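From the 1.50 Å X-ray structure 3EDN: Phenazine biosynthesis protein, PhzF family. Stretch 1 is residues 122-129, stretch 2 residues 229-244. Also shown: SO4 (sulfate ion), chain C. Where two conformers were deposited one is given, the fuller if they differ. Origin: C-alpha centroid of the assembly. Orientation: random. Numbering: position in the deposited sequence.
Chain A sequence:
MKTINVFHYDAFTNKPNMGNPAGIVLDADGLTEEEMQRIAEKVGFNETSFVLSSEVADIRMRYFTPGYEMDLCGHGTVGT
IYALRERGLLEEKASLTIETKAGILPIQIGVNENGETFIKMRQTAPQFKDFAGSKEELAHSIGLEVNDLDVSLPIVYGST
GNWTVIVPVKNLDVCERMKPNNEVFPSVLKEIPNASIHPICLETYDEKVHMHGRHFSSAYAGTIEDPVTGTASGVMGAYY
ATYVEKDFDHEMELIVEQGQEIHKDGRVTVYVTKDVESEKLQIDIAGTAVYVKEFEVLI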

ATOM      1  N   ARG A 122     -21.107  10.906 -10.680  1.00 13.12           N
ATOM      2  CA  ARG A 122     -21.839  11.900  -9.901  0.50 13.49           C
ATOM      3  C   ARG A 122     -20.886  12.819  -9.157  1.00 13.92           C
ATOM      4  O   ARG A 122     -19.893  12.363  -8.576  1.00 15.33           O
ATOM      5  CB  ARG A 122     -22.738  11.192  -8.882  0.50 14.20           C
ATOM      6  CG  ARG A 122     -23.491  12.113  -7.917  0.50 15.03           C
ATOM      7  CD  ARG A 122     -24.741  12.725  -8.557  0.50 16.17           C
ATOM      8  NE  ARG A 122     -25.560  11.703  -9.208  0.50 17.52           N
ATOM      9  CZ  ARG A 122     -26.386  10.875  -8.571  0.50 18.23           C
ATOM     10  NH1 ARG A 122     -26.532  10.949  -7.252  0.50 19.08           N
ATOM     11  NH2 ARG A 122     -27.080   9.974  -9.257  0.50 18.45           N
ATOM     12  N   GLN A 123     -21.198  14.112  -9.142  1.00 11.75           N
ATOM     13  CA  GLN A 123     -20.436  15.043  -8.315  1.00 12.18           C
ATOM     14  C   GLN A 123     -21.256  15.422  -7.086  1.00 13.02           C
ATOM     15  O   GLN A 123     -22.408  15.038  -6.959  1.00 13.41           O
ATOM     16  CB  GLN A 123     -20.062  16.282  -9.121  1.00 11.22           C
ATOM     17  CG  GLN A 123     -19.039  15.942 -10.214  1.00 11.63           C
ATOM     18  CD  GLN A 123     -18.514  17.161 -10.932  1.00 11.29           C
ATOM     19  OE1 GLN A 123     -19.125  18.224 -10.878  1.00 12.40           O
ATOM     20  NE2 GLN A 123     -17.394  16.997 -11.648  1.00 11.70           N
ATOM     21  N   THR A 124     -20.637  16.160  -6.177  1.00 14.01           N
ATOM     22  CA  THR A 124     -21.326  16.636  -4.983  1.00 14.83           C
ATOM     23  C   THR A 124     -22.302  17.751  -5.363  1.00 14.58           C
ATOM     24  O   THR A 124     -22.040  18.531  -6.286  1.00 12.85           O
ATOM     25  CB  THR A 124     -20.308  17.134  -3.938  1.00 15.45           C
ATOM     26  OG1 THR A 124     -19.353  16.096  -3.683  1.00 17.49           O
ATOM     27  CG2 THR A 124     -21.000  17.496  -2.638  1.00 15.99           C
ATOM     28  N   ALA A 125     -23.436  17.821  -4.665  1.00 15.22           N
ATOM     29  CA  ALA A 125     -24.440  18.832  -4.961  1.00 15.07           C
ATOM     30  C   ALA A 125     -23.846  20.236  -4.939  1.00 15.56           C
ATOM     31  O   ALA A 125     -23.032  20.553  -4.072  1.00 15.66           O
ATOM     32  CB  ALA A 125     -25.616  18.738  -3.984  1.00 16.46           C
ATOM     33  N   PRO A 126     -24.228  21.079  -5.910  1.00 14.98           N
ATOM     34  CA  PRO A 126     -23.563  22.387  -6.002  1.00 15.56           C
ATOM     35  C   PRO A 126     -23.838  23.374  -4.862  1.00 15.64           C
ATOM     36  O   PRO A 126     -24.957  23.429  -4.318  1.00 17.36           O
ATOM     37  CB  PRO A 126     -24.081  22.951  -7.334  1.00 15.85           C
ATOM     38  CG  PRO A 126     -25.355  22.225  -7.586  1.00 15.69           C
ATOM     39  CD  PRO A 126     -25.244  20.884  -6.959  1.00 15.97           C
ATOM     40  N   GLN A 127     -22.808  24.147  -4.536  1.00 15.09           N
ATOM     41  CA  GLN A 127     -22.890  25.267  -3.608  1.00 14.69           C
ATOM     42  C   GLN A 127     -22.349  26.504  -4.305  1.00 14.09           C
ATOM     43  O   GLN A 127     -21.326  26.441  -4.993  1.00 12.83           O
ATOM     44  CB  GLN A 127     -22.021  25.005  -2.383  1.00 16.30           C
ATOM     45  CG  GLN A 127     -22.372  23.758  -1.619  1.00 19.34           C
ATOM     46  CD  GLN A 127     -21.375  23.531  -0.512  1.00 20.79           C
ATOM     47  OE1 GLN A 127     -21.390  24.241   0.489  1.00 22.28           O
ATOM     48  NE2 GLN A 127     -20.463  22.580  -0.708  1.00 22.15           N
ATOM     49  N   PHE A 128     -23.025  27.635  -4.107  1.00 13.91           N
ATOM     50  CA  PHE A 128     -22.551  28.930  -4.593  1.00 13.89           C
ATOM     51  C   PHE A 128     -22.479  29.961  -3.468  1.00 15.00           C
ATOM     52  O   PHE A 128     -23.290  29.927  -2.538  1.00 16.07           O
ATOM     53  CB  PHE A 128     -23.500  29.470  -5.662  1.00 13.66           C
ATOM     54  CG  PHE A 128     -23.517  28.668  -6.940  1.00 13.33           C
ATOM     55  CD1 PHE A 128     -22.477  28.759  -7.854  1.00 12.98           C
ATOM     56  CD2 PHE A 128     -24.591  27.849  -7.231  1.00 13.24           C
ATOM     57  CE1 PHE A 128     -22.489  28.018  -9.032  1.00 12.64           C
ATOM     58  CE2 PHE A 128     -24.628  27.103  -8.409  1.00 13.47           C
ATOM     59  CZ  PHE A 128     -23.573  27.183  -9.313  1.00 13.67           C
ATOM     60  N   LYS A 129     -21.532  30.892  -3.588  1.00 15.28           N
ATOM     61  CA  LYS A 129     -21.472  32.089  -2.735  1.00 18.51           C
ATOM     62  C   LYS A 129     -21.194  33.289  -3.635  1.00 18.87           C
ATOM     63  O   LYS A 129     -20.401  33.180  -4.565  1.00 17.21           O
ATOM     64  CB  LYS A 129     -20.331  31.958  -1.729  1.00 18.95           C
ATOM     65  CG  LYS A 129     -20.390  30.714  -0.873  1.00 20.73           C
ATOM     66  CD  LYS A 129     -19.203  30.643   0.099  1.00 22.01           C
ATOM     67  CE  LYS A 129     -19.366  29.511   1.114  1.00 23.98           C
ATOM     68  NZ  LYS A 129     -20.401  29.827   2.159  1.00 26.36           N
ATOM     69  N   THR A 229     -10.850  20.538 -16.887  1.00  9.50           N
ATOM     70  CA  THR A 229     -11.070  20.351 -15.458  1.00  9.69           C
ATOM     71  C   THR A 229     -12.505  19.878 -15.197  1.00  9.70           C
ATOM     72  O   THR A 229     -13.462  20.638 -15.371  1.00 10.58           O
ATOM     73  CB  THR A 229     -10.812  21.669 -14.702  1.00 10.26           C
ATOM     74  OG1 THR A 229      -9.553  22.221 -15.140  1.00 10.89           O
ATOM     75  CG2 THR A 229     -10.788  21.429 -13.192  1.00 11.35           C
ATOM     76  N   GLY A 230     -12.654  18.623 -14.790  1.00  9.81           N
ATOM     77  CA  GLY A 230     -13.982  18.040 -14.603  1.00  9.73           C
ATOM     78  C   GLY A 230     -14.742  18.660 -13.443  1.00  9.71           C
ATOM     79  O   GLY A 230     -15.942  18.893 -13.541  1.00  9.94           O
ATOM     80  N   THR A 231     -14.054  18.900 -12.332  1.00 10.04           N
ATOM     81  CA  THR A 231     -14.696  19.532 -11.167  1.00  9.98           C
ATOM     82  C   THR A 231     -15.326  20.891 -11.553  1.00 10.01           C
ATOM     83  O   THR A 231     -16.527  21.143 -11.309  1.00  8.85           O
ATOM     84  CB  THR A 231     -13.687  19.731 -10.006  1.00 11.24           C
ATOM     85  OG1 THR A 231     -12.499  20.388 -10.474  1.00 12.54           O
ATOM     86  CG2 THR A 231     -13.345  18.401  -9.381  1.00 12.73           C
ATOM     87  N   ALA A 232     -14.523  21.766 -12.159  1.00  9.29           N
ATOM     88  CA  ALA A 232     -15.011  23.098 -12.520  1.00  9.10           C
ATOM     89  C   ALA A 232     -16.105  23.028 -13.572  1.00  9.60           C
ATOM     90  O   ALA A 232     -17.016  23.848 -13.588  1.00 10.59           O
ATOM     91  CB  ALA A 232     -13.845  23.988 -12.997  1.00  9.15           C
ATOM     92  N   SER A 233     -16.030  22.026 -14.437  1.00 10.45           N
ATOM     93  CA  SER A 233     -17.039  21.857 -15.472  1.00  9.56           C
ATOM     94  C   SER A 233     -18.392  21.593 -14.848  1.00  9.86           C
ATOM     95  O   SER A 233     -19.410  22.119 -15.312  1.00  9.46           O
ATOM     96  CB  SER A 233     -16.683  20.674 -16.367  1.00 10.74           C
ATOM     97  OG  SER A 233     -15.465  20.934 -17.035  1.00 12.24           O
ATOM     98  N   GLY A 234     -18.407  20.767 -13.804  1.00  9.26           N
ATOM     99  CA  GLY A 234     -19.653  20.498 -13.091  1.00  9.17           C
ATOM    100  C   GLY A 234     -20.240  21.778 -12.512  1.00  8.63           C
ATOM    101  O   GLY A 234     -21.465  22.019 -12.589  1.00  9.68           O
ATOM    102  N   VAL A 235     -19.382  22.609 -11.917  1.00  9.19           N
ATOM    103  CA  VAL A 235     -19.816  23.920 -11.426  1.00  9.30           C
ATOM    104  C   VAL A 235     -20.383  24.770 -12.558  1.00  9.18           C
ATOM    105  O   VAL A 235     -21.429  25.393 -12.384  1.00  9.49           O
ATOM    106  CB  VAL A 235     -18.682  24.651 -10.691  1.00  8.80           C
ATOM    107  CG1 VAL A 235     -19.124  26.055 -10.255  1.00  9.10           C
ATOM    108  CG2 VAL A 235     -18.252  23.821  -9.489  1.00  9.34           C
HETATM  109  N   MSE A 236     -19.737  24.757 -13.724  1.00  8.70           N
HETATM  110  CA  MSE A 236     -20.226  25.542 -14.856  1.00  9.36           C
HETATM  111  C   MSE A 236     -21.614  25.086 -15.276  1.00  9.86           C
HETATM  112  O   MSE A 236     -22.447  25.914 -15.641  1.00  9.91           O
HETATM  113  CB  MSE A 236     -19.278  25.434 -16.054  1.00  9.39           C
HETATM  114  CG  MSE A 236     -17.964  26.130 -15.850  1.00 10.68           C
HETATM  115 SE   MSE A 236     -16.677  25.649 -17.227  0.75 12.50          SE
HETATM  116  CE  MSE A 236     -17.581  26.487 -18.738  1.00 11.56           C
ATOM    117  N   GLY A 237     -21.859  23.777 -15.237  1.00  9.52           N
ATOM    118  CA  GLY A 237     -23.188  23.255 -15.595  1.00  9.45           C
ATOM    119  C   GLY A 237     -24.246  23.736 -14.619  1.00 10.07           C
ATOM    120  O   GLY A 237     -25.339  24.152 -15.019  1.00 11.28           O
ATOM    121  N   ALA A 238     -23.934  23.656 -13.330  1.00  9.86           N
ATOM    122  CA  ALA A 238     -24.863  24.140 -12.312  1.00 10.71           C
ATOM    123  C   ALA A 238     -25.106  25.628 -12.482  1.00 10.45           C
ATOM    124  O   ALA A 238     -26.221  26.103 -12.298  1.00 11.61           O
ATOM    125  CB  ALA A 238     -24.329  23.863 -10.931  1.00 10.12           C
ATOM    126  N   TYR A 239     -24.044  26.362 -12.781  1.00 10.39           N
ATOM    127  CA  TYR A 239     -24.128  27.795 -12.995  1.00 10.83           C
ATOM    128  C   TYR A 239     -25.044  28.081 -14.185  1.00 11.80           C
ATOM    129  O   TYR A 239     -25.925  28.941 -14.118  1.00 12.33           O
ATOM    130  CB  TYR A 239     -22.719  28.347 -13.241  1.00 11.10           C
ATOM    131  CG  TYR A 239     -22.659  29.837 -13.427  1.00 10.46           C
ATOM    132  CD1 TYR A 239     -22.330  30.679 -12.367  1.00 10.70           C
ATOM    133  CD2 TYR A 239     -22.896  30.408 -14.669  1.00 10.58           C
ATOM    134  CE1 TYR A 239     -22.261  32.051 -12.546  1.00 10.96           C
ATOM    135  CE2 TYR A 239     -22.825  31.780 -14.855  1.00 11.01           C
ATOM    136  CZ  TYR A 239     -22.536  32.592 -13.793  1.00 11.06           C
ATOM    137  OH  TYR A 239     -22.447  33.937 -14.015  1.00 11.74           O
ATOM    138  N   TYR A 240     -24.855  27.353 -15.281  1.00 11.40           N
ATOM    139  CA  TYR A 240     -25.659  27.535 -16.488  1.00 12.60           C
ATOM    140  C   TYR A 240     -27.129  27.328 -16.186  1.00 13.54           C
ATOM    141  O   TYR A 240     -27.973  28.132 -16.595  1.00 12.77           O
ATOM    142  CB  TYR A 240     -25.191  26.523 -17.533  1.00 14.10           C
ATOM    143  CG  TYR A 240     -25.734  26.685 -18.935  1.00 14.54           C
ATOM    144  CD1 TYR A 240     -25.203  27.628 -19.799  1.00 14.16           C
ATOM    145  CD2 TYR A 240     -26.747  25.861 -19.401  1.00 15.78           C
ATOM    146  CE1 TYR A 240     -25.669  27.761 -21.094  1.00 15.10           C
ATOM    147  CE2 TYR A 240     -27.224  25.978 -20.691  1.00 16.90           C
ATOM    148  CZ  TYR A 240     -26.683  26.931 -21.529  1.00 16.26           C
ATOM    149  OH  TYR A 240     -27.148  27.058 -22.819  1.00 18.49           O
ATOM    150  N   ALA A 241     -27.430  26.257 -15.464  1.00 13.51           N
ATOM    151  CA  ALA A 241     -28.806  25.913 -15.115  1.00 14.89           C
ATOM    152  C   ALA A 241     -29.413  26.907 -14.122  1.00 16.84           C
ATOM    153  O   ALA A 241     -30.629  26.988 -14.020  1.00 17.64           O
ATOM    154  CB  ALA A 241     -28.868  24.489 -14.546  1.00 14.61           C
ATOM    155  N   THR A 242     -28.570  27.645 -13.398  1.00 18.31           N
ATOM    156  CA  THR A 242     -29.034  28.551 -12.339  1.00 21.21           C
ATOM    157  C   THR A 242     -29.136  30.006 -12.813  1.00 22.36           C
ATOM    158  O   THR A 242     -30.039  30.739 -12.372  1.00 24.16           O
ATOM    159  CB  THR A 242     -28.121  28.450 -11.083  1.00 21.79           C
ATOM    160  OG1 THR A 242     -28.034  27.082 -10.656  1.00 23.85           O
ATOM    161  CG2 THR A 242     -28.685  29.286  -9.920  1.00 23.32           C
ATOM    162  N   TYR A 243     -28.247  30.417 -13.721  1.00 22.35           N
ATOM    163  CA  TYR A 243     -28.164  31.817 -14.156  1.00 22.76           C
ATOM    164  C   TYR A 243     -28.411  32.065 -15.638  1.00 23.80           C
ATOM    165  O   TYR A 243     -28.728  33.192 -16.036  1.00 24.52           O
ATOM    166  CB  TYR A 243     -26.784  32.402 -13.816  1.00 22.47           C
ATOM    167  CG  TYR A 243     -26.430  32.376 -12.348  1.00 22.46           C
ATOM    168  CD1 TYR A 243     -27.000  33.280 -11.454  1.00 22.46           C
ATOM    169  CD2 TYR A 243     -25.521  31.456 -11.853  1.00 22.85           C
ATOM    170  CE1 TYR A 243     -26.668  33.256 -10.113  1.00 22.63           C
ATOM    171  CE2 TYR A 243     -25.186  31.421 -10.514  1.00 23.25           C
ATOM    172  CZ  TYR A 243     -25.766  32.320  -9.644  1.00 23.16           C
ATOM    173  OH  TYR A 243     -25.426  32.266  -8.307  1.00 23.36           O
ATOM    174  N   VAL A 244     -28.249  31.038 -16.471  1.00 22.22           N
ATOM    175  CA  VAL A 244     -28.237  31.259 -17.913  1.00 23.27           C
ATOM    176  C   VAL A 244     -29.484  30.700 -18.595  1.00 24.11           C
ATOM    177  O   VAL A 244     -30.225  31.438 -19.251  1.00 24.56           O
ATOM    178  CB  VAL A 244     -26.953  30.703 -18.575  1.00 23.30           C
ATOM    179  CG1 VAL A 244     -26.903  31.076 -20.053  1.00 23.23           C
ATOM    180  CG2 VAL A 244     -25.715  31.217 -17.857  1.00 22.64           C
TER
HETATM  181  S   SO4 C 300     -10.441  16.797 -12.681  1.00 13.59           S
HETATM  182  O1  SO4 C 300      -9.892  15.517 -12.242  1.00 13.43           O
HETATM  183  O2  SO4 C 300     -10.535  16.945 -14.124  1.00 13.61           O
HETATM  184  O3  SO4 C 300     -11.693  17.018 -12.027  1.00 14.44           O
HETATM  185  O4  SO4 C 300      -9.534  17.826 -12.155  1.00 16.82           O

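The helix that begins at G230 packs against the extended segment 122-129, the two stretches burying 365 Å² in total; its axis and that of strand 127-129 cross at -72° with a closest approach of 10.1 Å. T229 precedes the first turn, where backbone amides still lack helical partners. Two of these bind the sulfate, G230 N at 2.8 Å from SO4 O2 and T231 N at 3.0 Å from SO4 O3. A side chain on G230 would be crowded by this ion.

The carbonyl of G230 provides the one hydrogen bond between the stretches. Q123, with chi1 m and chi2 t, extends its amide across the first turns, and its NE2 donates to G230 O over 3.0 Å with a nearly straight angle of 163°. The same carbonyl accepts the helical bond from G234 N. At G234 the lack of a side chain is essential to the fit: Q123 OE1 lies 3.2 Å from G234 CA, and a CB would fall 1.7 Å from that oxygen.

Beyond this polar end the contact becomes largely apolar. V235, sideways to the other stretch, brings CG1 to 4.1 Å from F128 CE1. The CA-to-CB bond of A238 points toward the other stretch, and its small methyl group meets both P126 and F128, with A238 CB 3.7 Å from P126 CB and 3.8 Å from F128 CZ. F128, the residue most covered here, reaches the helix backbone at Y239, whose N lies 3.6 Å from F128 CZ near the plane of the ring.

In the last turns, T242 satisfies its hydroxyl within the helix, OG1 donating to A238 O at 2.6 Å, while T242 OG1 also approaches F128 CE2 at 4.1 Å. Y243 starts out sideways, but its end comes nearer, presenting its ring edge to the face of F128 with centroids 5.8 Å apart and planes at 77°.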